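Long-range contacts in HP0958 (Helicobacter pylori, PDB 3NA7), which probably acts in flagellar biogenesis as a chaperone and post-transcriptional regulator, joining a coiled-coil hairpin to a zinc ribbon: residues K64-L69 / R111-L116; L56-Q61 / N118-K123. One frame throughout, in Å; residues are numbered along the deposited sequence.

Interaction 1: K64-L69 / R111-L116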
ATOM      1  N   LYS A  64      38.705  -1.179  -0.717  1.00 63.21           N
ATOM      2  CA  LYS A  64      39.336  -2.374  -1.281  1.00 65.14           C
ATOM      3  C   LYS A  64      40.244  -2.010  -2.444  1.00 62.58           C
ATOM      4  O   LYS A  64      41.401  -2.435  -2.490  1.00 63.60           O
ATOM      5  CB  LYS A  64      38.290  -3.417  -1.686  1.00 67.41           C
ATOM      6  CG  LYS A  64      37.795  -4.251  -0.510  1.00 75.31           C
ATOM      7  CD  LYS A  64      36.603  -5.148  -0.868  1.00 81.53           C
ATOM      8  CE  LYS A  64      36.226  -6.044   0.311  1.00 88.11           C
ATOM      9  NZ  LYS A  64      34.867  -6.649   0.198  1.00 91.46           N
ATOM     10  N   ASN A  65      39.728  -1.195  -3.355  1.00 59.34           N
ATOM     11  CA  ASN A  65      40.526  -0.630  -4.432  1.00 57.87           C
ATOM     12  C   ASN A  65      41.726   0.181  -3.938  1.00 57.36           C
ATOM     13  O   ASN A  65      42.760   0.236  -4.613  1.00 57.12           O
ATOM     14  CB  ASN A  65      39.661   0.255  -5.341  1.00 57.12           C
ATOM     15  CG  ASN A  65      38.818  -0.547  -6.321  1.00 58.03           C
ATOM     16  OD1 ASN A  65      39.282  -0.919  -7.404  1.00 62.40           O
ATOM     17  ND2 ASN A  65      37.573  -0.801  -5.956  1.00 58.31           N
ATOM     18  N   GLU A  66      41.583   0.828  -2.784  1.00 56.49           N
ATOM     19  CA  GLU A  66      42.642   1.692  -2.233  1.00 57.43           C
ATOM     20  C   GLU A  66      43.817   0.888  -1.688  1.00 58.07           C
ATOM     21  O   GLU A  66      44.975   1.335  -1.738  1.00 56.46           O
ATOM     22  CB  GLU A  66      42.087   2.647  -1.155  1.00 56.92           C
ATOM     23  CG  GLU A  66      41.165   3.716  -1.751  1.00 60.29           C
ATOM     24  CD  GLU A  66      41.067   5.017  -0.951  1.00 67.31           C
ATOM     25  OE1 GLU A  66      40.707   4.966   0.254  1.00 64.49           O
ATOM     26  OE2 GLU A  66      41.323   6.095  -1.558  1.00 67.26           O
ATOM     27  N   GLN A  67      43.498  -0.293  -1.165  1.00 60.33           N
ATOM     28  CA  GLN A  67      44.488  -1.229  -0.655  1.00 64.52           C
ATOM     29  C   GLN A  67      45.311  -1.778  -1.827  1.00 63.94           C
ATOM     30  O   GLN A  67      46.544  -1.765  -1.774  1.00 65.40           O
ATOM     31  CB  GLN A  67      43.803  -2.350   0.138  1.00 67.64           C
ATOM     32  CG  GLN A  67      44.731  -3.431   0.646  1.00 74.23           C
ATOM     33  CD  GLN A  67      45.829  -2.894   1.546  1.00 77.40           C
ATOM     34  OE1 GLN A  67      45.571  -2.116   2.466  1.00 78.63           O
ATOM     35  NE2 GLN A  67      47.061  -3.311   1.284  1.00 79.25           N
ATOM     36  N   THR A  68      44.637  -2.199  -2.900  1.00 62.53           N
ATOM     37  CA  THR A  68      45.337  -2.740  -4.077  1.00 63.17           C
ATOM     38  C   THR A  68      46.183  -1.666  -4.767  1.00 59.20           C
ATOM     39  O   THR A  68      47.289  -1.941  -5.234  1.00 60.52           O
ATOM     40  CB  THR A  68      44.374  -3.398  -5.080  1.00 63.27           C
ATOM     41  OG1 THR A  68      43.610  -2.383  -5.725  1.00 67.95           O
ATOM     42  CG2 THR A  68      43.421  -4.365  -4.375  1.00 66.26           C
ATOM     43  N   LEU A  69      45.677  -0.439  -4.801  1.00 54.20           N
ATOM     44  CA  LEU A  69      46.452   0.698  -5.280  1.00 51.60           C
ATOM     45  C   LEU A  69      47.714   0.947  -4.428  1.00 53.05           C
ATOM     46  O   LEU A  69      48.784   1.254  -4.971  1.00 52.56           O
ATOM     47  CB  LEU A  69      45.575   1.943  -5.295  1.00 51.08           C
ATOM     48  CG  LEU A  69      46.175   3.296  -5.665  1.00 50.91           C
ATOM     49  CD1 LEU A  69      46.733   3.299  -7.091  1.00 50.15           C
ATOM     50  CD2 LEU A  69      45.099   4.328  -5.522  1.00 53.50           C
ATOM     51  N   ARG A 111      41.173   5.359 -11.630  1.00 48.06           N
ATOM     52  CA  ARG A 111      39.908   5.547 -12.353  1.00 48.48           C
ATOM     53  C   ARG A 111      38.701   4.875 -11.670  1.00 47.02           C
ATOM     54  O   ARG A 111      37.628   5.474 -11.604  1.00 47.05           O
ATOM     55  CB  ARG A 111      39.977   5.096 -13.820  1.00 51.07           C
ATOM     56  CG  ARG A 111      41.123   5.682 -14.644  1.00 60.04           C
ATOM     57  CD  ARG A 111      40.954   5.462 -16.175  1.00 67.23           C
ATOM     58  NE  ARG A 111      41.207   4.086 -16.617  1.00 70.08           N
ATOM     59  CZ  ARG A 111      42.396   3.610 -17.009  1.00 73.69           C
ATOM     60  NH1 ARG A 111      42.509   2.342 -17.398  1.00 74.10           N
ATOM     61  NH2 ARG A 111      43.475   4.388 -17.021  1.00 72.18           N
ATOM     62  N   GLU A 112      38.859   3.635 -11.216  1.00 44.56           N
ATOM     63  CA  GLU A 112      37.775   2.913 -10.565  1.00 45.61           C
ATOM     64  C   GLU A 112      37.351   3.614  -9.261  1.00 44.47           C
ATOM     65  O   GLU A 112      36.174   3.803  -9.019  1.00 45.32           O
ATOM     66  CB  GLU A 112      38.149   1.423 -10.325  1.00 47.27           C
ATOM     67  CG  GLU A 112      37.151   0.605  -9.454  1.00 46.28           C
ATOM     68  CD  GLU A 112      35.821   0.340 -10.143  1.00 57.12           C
ATOM     69  OE1 GLU A 112      34.877  -0.190  -9.509  1.00 59.59           O
ATOM     70  OE2 GLU A 112      35.706   0.657 -11.335  1.00 62.33           O
ATOM     71  N   ILE A 113      38.316   4.017  -8.451  1.00 45.60           N
ATOM     72  CA  ILE A 113      38.027   4.776  -7.239  1.00 47.65           C
ATOM     73  C   ILE A 113      37.307   6.091  -7.538  1.00 49.93           C
ATOM     74  O   ILE A 113      36.310   6.406  -6.883  1.00 49.06           O
ATOM     75  CB  ILE A 113      39.297   5.048  -6.428  1.00 48.23           C
ATOM     76  CG1 ILE A 113      39.921   3.721  -5.999  1.00 46.60           C
ATOM     77  CG2 ILE A 113      38.988   5.992  -5.207  1.00 46.31           C
ATOM     78  CD1 ILE A 113      41.365   3.855  -5.455  1.00 49.40           C
ATOM     79  N   GLU A 114      37.795   6.847  -8.520  1.00 50.16           N
ATOM     80  CA  GLU A 114      37.124   8.080  -8.908  1.00 53.54           C
ATOM     81  C   GLU A 114      35.684   7.818  -9.371  1.00 54.42           C
ATOM     82  O   GLU A 114      34.777   8.603  -9.067  1.00 54.84           O
ATOM     83  CB  GLU A 114      37.913   8.805  -9.989  1.00 57.37           C
ATOM     84  CG  GLU A 114      37.412  10.208 -10.345  1.00 64.77           C
ATOM     85  CD  GLU A 114      38.310  10.905 -11.361  1.00 74.77           C
ATOM     86  OE1 GLU A 114      39.556  10.789 -11.231  1.00 75.29           O
ATOM     87  OE2 GLU A 114      37.772  11.574 -12.282  1.00 76.59           O
ATOM     88  N   ASN A 115      35.474   6.718 -10.097  1.00 52.97           N
ATOM     89  CA  ASN A 115      34.133   6.339 -10.555  1.00 52.28           C
ATOM     90  C   ASN A 115      33.179   6.015  -9.407  1.00 49.48           C
ATOM     91  O   ASN A 115      32.003   6.412  -9.437  1.00 47.46           O
ATOM     92  CB  ASN A 115      34.189   5.155 -11.532  1.00 52.86           C
ATOM     93  CG  ASN A 115      34.482   5.585 -12.957  1.00 60.27           C
ATOM     94  OD1 ASN A 115      34.242   6.738 -13.334  1.00 57.96           O
ATOM     95  ND2 ASN A 115      35.001   4.650 -13.767  1.00 58.26           N
ATOM     96  N   LEU A 116      33.686   5.271  -8.423  1.00 47.20           N
ATOM     97  CA  LEU A 116      32.891   4.892  -7.270  1.00 48.39           C
ATOM     98  C   LEU A 116      32.519   6.144  -6.469  1.00 49.90           C
ATOM     99  O   LEU A 116      31.361   6.328  -6.103  1.00 49.81           O
ATOM    100  CB  LEU A 116      33.640   3.880  -6.388  1.00 46.51           C
ATOM    101  CG  LEU A 116      33.927   2.482  -6.955  1.00 49.47           C
ATOM    102  CD1 LEU A 116      35.107   1.797  -6.258  1.00 44.01           C
ATOM    103  CD2 LEU A 116      32.675   1.596  -6.953  1.00 50.28           C
TER

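Interaction 2: L56-Q61 / N118-K123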
ATOM      1  N   LEU A  56      27.318   2.748   1.585  1.00 50.63           N
ATOM      2  CA  LEU A  56      28.206   1.964   2.428  1.00 53.43           C
ATOM      3  C   LEU A  56      28.939   0.856   1.663  1.00 54.52           C
ATOM      4  O   LEU A  56      30.154   0.690   1.819  1.00 55.29           O
ATOM      5  CB  LEU A  56      27.457   1.395   3.635  1.00 56.85           C
ATOM      6  CG  LEU A  56      27.384   2.282   4.882  1.00 61.87           C
ATOM      7  CD1 LEU A  56      26.200   1.913   5.802  1.00 64.28           C
ATOM      8  CD2 LEU A  56      28.721   2.208   5.659  1.00 66.49           C
ATOM      9  N   ALA A  57      28.204   0.120   0.837  1.00 54.00           N
ATOM     10  CA  ALA A  57      28.786  -0.944   0.014  1.00 54.29           C
ATOM     11  C   ALA A  57      29.812  -0.361  -0.931  1.00 51.41           C
ATOM     12  O   ALA A  57      30.894  -0.922  -1.115  1.00 54.00           O
ATOM     13  CB  ALA A  57      27.688  -1.706  -0.766  1.00 54.36           C
ATOM     14  N   LEU A  58      29.487   0.788  -1.514  1.00 49.85           N
ATOM     15  CA  LEU A  58      30.402   1.444  -2.434  1.00 47.16           C
ATOM     16  C   LEU A  58      31.661   1.948  -1.744  1.00 48.24           C
ATOM     17  O   LEU A  58      32.751   1.914  -2.312  1.00 49.04           O
ATOM     18  CB  LEU A  58      29.713   2.582  -3.156  1.00 44.27           C
ATOM     19  CG  LEU A  58      28.658   2.246  -4.198  1.00 45.69           C
ATOM     20  CD1 LEU A  58      27.907   3.527  -4.538  1.00 44.95           C
ATOM     21  CD2 LEU A  58      29.282   1.644  -5.464  1.00 44.83           C
ATOM     22  N   LYS A  59      31.510   2.429  -0.519  1.00 49.42           N
ATOM     23  CA  LYS A  59      32.635   2.950   0.230  1.00 51.58           C
ATOM     24  C   LYS A  59      33.591   1.827   0.612  1.00 53.89           C
ATOM     25  O   LYS A  59      34.795   2.060   0.719  1.00 51.29           O
ATOM     26  CB  LYS A  59      32.163   3.710   1.475  1.00 53.06           C
ATOM     27  CG  LYS A  59      31.671   5.126   1.168  1.00 53.03           C
ATOM     28  CD  LYS A  59      30.973   5.743   2.375  1.00 58.76           C
ATOM     29  CE  LYS A  59      30.313   7.057   1.996  1.00 52.98           C
ATOM     30  NZ  LYS A  59      30.003   7.808   3.223  1.00 59.14           N
ATOM     31  N   LEU A  60      33.036   0.627   0.822  1.00 56.50           N
ATOM     32  CA  LEU A  60      33.824  -0.592   1.022  1.00 61.12           C
ATOM     33  C   LEU A  60      34.655  -0.932  -0.222  1.00 60.51           C
ATOM     34  O   LEU A  60      35.823  -1.282  -0.102  1.00 63.64           O
ATOM     35  CB  LEU A  60      32.922  -1.763   1.434  1.00 64.91           C
ATOM     36  CG  LEU A  60      33.489  -3.166   1.726  1.00 70.03           C
ATOM     37  CD1 LEU A  60      34.685  -3.164   2.695  1.00 76.76           C
ATOM     38  CD2 LEU A  60      32.379  -4.086   2.245  1.00 75.36           C
ATOM     39  N   GLN A  61      34.065  -0.794  -1.405  1.00 58.49           N
ATOM     40  CA  GLN A  61      34.792  -0.983  -2.660  1.00 56.91           C
ATOM     41  C   GLN A  61      35.889   0.042  -2.845  1.00 54.21           C
ATOM     42  O   GLN A  61      36.992  -0.310  -3.239  1.00 55.07           O
ATOM     43  CB  GLN A  61      33.857  -0.906  -3.855  1.00 56.98           C
ATOM     44  CG  GLN A  61      32.899  -2.051  -3.975  1.00 62.35           C
ATOM     45  CD  GLN A  61      32.227  -2.062  -5.324  1.00 67.04           C
ATOM     46  OE1 GLN A  61      31.022  -1.819  -5.440  1.00 69.35           O
ATOM     47  NE2 GLN A  61      33.008  -2.338  -6.367  1.00 72.59           N
ATOM     48  N   ASN A 118      32.259   9.135  -7.563  1.00 51.85           N
ATOM     49  CA  ASN A 118      31.212   9.821  -8.324  1.00 53.09           C
ATOM     50  C   ASN A 118      29.820   9.244  -8.096  1.00 51.84           C
ATOM     51  O   ASN A 118      28.864   9.995  -7.988  1.00 50.94           O
ATOM     52  CB  ASN A 118      31.518   9.907  -9.828  1.00 54.06           C
ATOM     53  CG  ASN A 118      32.588  10.953 -10.153  1.00 61.41           C
ATOM     54  OD1 ASN A 118      32.903  11.808  -9.323  1.00 64.55           O
ATOM     55  ND2 ASN A 118      33.153  10.889 -11.371  1.00 59.74           N
ATOM     56  N   GLU A 119      29.710   7.918  -8.016  1.00 51.39           N
ATOM     57  CA  GLU A 119      28.419   7.265  -7.795  1.00 51.87           C
ATOM     58  C   GLU A 119      27.932   7.600  -6.374  1.00 49.48           C
ATOM     59  O   GLU A 119      26.766   7.920  -6.182  1.00 49.70           O
ATOM     60  CB  GLU A 119      28.555   5.753  -7.992  1.00 53.77           C
ATOM     61  CG  GLU A 119      27.271   4.990  -8.251  1.00 59.53           C
ATOM     62  CD  GLU A 119      27.513   3.521  -8.642  1.00 68.27           C
ATOM     63  OE1 GLU A 119      26.565   2.709  -8.497  1.00 72.22           O
ATOM     64  OE2 GLU A 119      28.638   3.172  -9.094  1.00 70.91           O
ATOM     65  N   ILE A 120      28.844   7.549  -5.404  1.00 46.57           N
ATOM     66  CA  ILE A 120      28.549   7.898  -4.027  1.00 45.52           C
ATOM     67  C   ILE A 120      27.947   9.311  -3.958  1.00 47.45           C
ATOM     68  O   ILE A 120      26.864   9.504  -3.387  1.00 48.37           O
ATOM     69  CB  ILE A 120      29.805   7.807  -3.154  1.00 46.02           C
ATOM     70  CG1 ILE A 120      30.182   6.354  -2.895  1.00 40.16           C
ATOM     71  CG2 ILE A 120      29.628   8.554  -1.793  1.00 45.46           C
ATOM     72  CD1 ILE A 120      31.645   6.184  -2.440  1.00 38.66           C
ATOM     73  N   LYS A 121      28.628  10.275  -4.572  1.00 47.32           N
ATOM     74  CA  LYS A 121      28.180  11.657  -4.629  1.00 49.80           C
ATOM     75  C   LYS A 121      26.763  11.812  -5.217  1.00 49.75           C
ATOM     76  O   LYS A 121      25.957  12.586  -4.681  1.00 50.47           O
ATOM     77  CB  LYS A 121      29.181  12.461  -5.443  1.00 52.48           C
ATOM     78  CG  LYS A 121      29.364  13.912  -5.066  1.00 59.72           C
ATOM     79  CD  LYS A 121      30.793  14.387  -5.454  1.00 65.96           C
ATOM     80  CE  LYS A 121      31.001  15.890  -5.208  1.00 74.25           C
ATOM     81  NZ  LYS A 121      30.516  16.768  -6.326  1.00 74.92           N
ATOM     82  N   ARG A 122      26.456  11.093  -6.304  1.00 49.46           N
ATOM     83  CA  ARG A 122      25.121  11.162  -6.920  1.00 49.98           C
ATOM     84  C   ARG A 122      24.053  10.680  -5.952  1.00 47.39           C
ATOM     85  O   ARG A 122      22.939  11.204  -5.932  1.00 46.53           O
ATOM     86  CB  ARG A 122      24.995  10.385  -8.246  1.00 51.26           C
ATOM     87  CG  ARG A 122      25.829  10.874  -9.455  1.00 59.85           C
ATOM     88  CD  ARG A 122      26.105  12.408  -9.494  1.00 70.16           C
ATOM     89  NE  ARG A 122      27.515  12.666  -9.837  1.00 77.97           N
ATOM     90  CZ  ARG A 122      28.276  13.652  -9.346  1.00 79.49           C
ATOM     91  NH1 ARG A 122      27.789  14.530  -8.477  1.00 78.07           N
ATOM     92  NH2 ARG A 122      29.547  13.758  -9.731  1.00 80.83           N
ATOM     93  N   LYS A 123      24.392   9.670  -5.168  1.00 44.89           N
ATOM     94  CA  LYS A 123      23.460   9.141  -4.192  1.00 44.55           C
ATOM     95  C   LYS A 123      23.231  10.140  -3.069  1.00 44.18           C
ATOM     96  O   LYS A 123      22.104  10.278  -2.625  1.00 44.56           O
ATOM     97  CB  LYS A 123      23.908   7.776  -3.657  1.00 43.59           C
ATOM     98  CG  LYS A 123      23.834   6.653  -4.742  1.00 47.35           C
ATOM     99  CD  LYS A 123      24.089   5.263  -4.152  1.00 49.77           C
ATOM    100  CE  LYS A 123      24.122   4.175  -5.234  1.00 51.11           C
ATOM    101  NZ  LYS A 123      22.780   3.854  -5.815  1.00 50.86           N
TER

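Interaction 1: K64-L69 / R111-L116
Ile113 and Asn65 form the centre of this contact between two antiparallel helices: their CA atoms lie 6.6 Å apart, the nearest such pair between the segments, and these two residues contribute most of the 229 Å² buried. The helix axes approach to 9.9 Å with 160° between their directions, as expected for an antiparallel coiled coil.

The apolar contacts gather on the CG1-CD1 branch of Ile113. Its first torsion sets CG1 anti to the carbonyl carbon (chi1 -61°), and from there CG1 comes within 3.5 Å of Asn65 CB. The terminal CD1 touches two further side chains. Glu66 CG meets it at 3.7 Å, the two side chains crossing at about a right angle, so the aliphatic part of the glutamate does the packing. Leu69 adds its CD2 branch, 3.8 Å from Ile113 CD1.

No hydrogen bond joins the segments; across the contact the Asn65 amide meets carbon atoms of Glu112 and Leu116. Its OD1 lies 3.3 Å from Glu112 CG, a methylene, and the two side chains cross at about a right angle. Its ND2 rests 3.6 Å from Leu116 CD1, but its polar need is met within its own helix by a hydrogen bond to Gln61 O. The Asn65 carbonyl O is also doubly held, accepting from Leu69 N and from Thr68 OG1, the latter 40° out of the carbonyl plane.

Beyond the segments, Ile113 and Leu116 reach Val62 on helix 24-85, while Leu69 packs on Ser106, Ala109 and Asn110 of helix 91-171. The same two helices therefore continue the interface in both directions.

Interaction 2: L56-Q61 / N118-K123
Leu58 meets Ile120 in a largely apolar contact at the surface of the antiparallel coiled-coil hairpin, where helix 24-85 runs beside helix 91-171. The geometry supports this reading: the local axes come within 9.8 Å, with 160° between their directions. The CA atoms of Leu58 and Ile120 are 6.9 Å apart, the nearest such pair across the segments, and no hydrogen bond links the two.

At the centre the two side chains run alongside one another in opposite senses, bringing Leu58 CB to 3.8 Å from Ile120 CG1. The methyl groups of the leucine then divide their contacts. CD1 lies 3.9 Å from Lys123 CE, near the end of a lysine chain that crosses the leucine at about a right angle, and it also borders Glu119 CG. CD2 faces the carboxylate end of Glu119, with OE2 4.0 Å away; this is van der Waals contact between a methyl and an oxygen.

Ile120 is bordered by a second residue, Lys59. Ile120 CD1 sits 3.8 Å from Lys59 CG, while Ile120 CG2 lies 4.1 Å from Lys59 CE. Both touching atoms of the lysine are methylenes of a stretched-out chain, which crosses the isoleucine at about a right angle. Thus Lys59, Glu119 and Lys123 all lend carbon atoms to the apolar pair.

The ammonium group of Lys123 is engaged beyond the two segments, in a salt bridge with Glu54 that ties helix 91-171 to helix 24-85; the bend at chi4 (-72°) places NZ off the line of the preceding chain. On helix 24-85, Lys123 also packs against Leu51 and Lys55, and Ile120 against Val62, so the contact carries on along that helix on either side of Leu58.

Overall arrangement
Interactions 1 and 2 are successive levels of one helical hairpin, their centres about 11 Å apart and both formed by helices 24-85 and 91-171. Their antiparallel pairing puts 64-69 / 111-116 nearer the turn between the helices, with 41 intervening residues against 56 for 56-61 / 118-123. Leu116 joins the levels directly: its CD2 lies 3.7 Å from Leu58 CD2, and its CD1 3.8 Å from Gln61 CB. The centres of interactions 1 and 2 lie about 40 and 30 Å from the centre of the chain, on the same side of it. The zinc site of Cys201, Cys204, Cys225 and Cys228 belongs to the separate zinc ribbon, and neither contact includes its ligands.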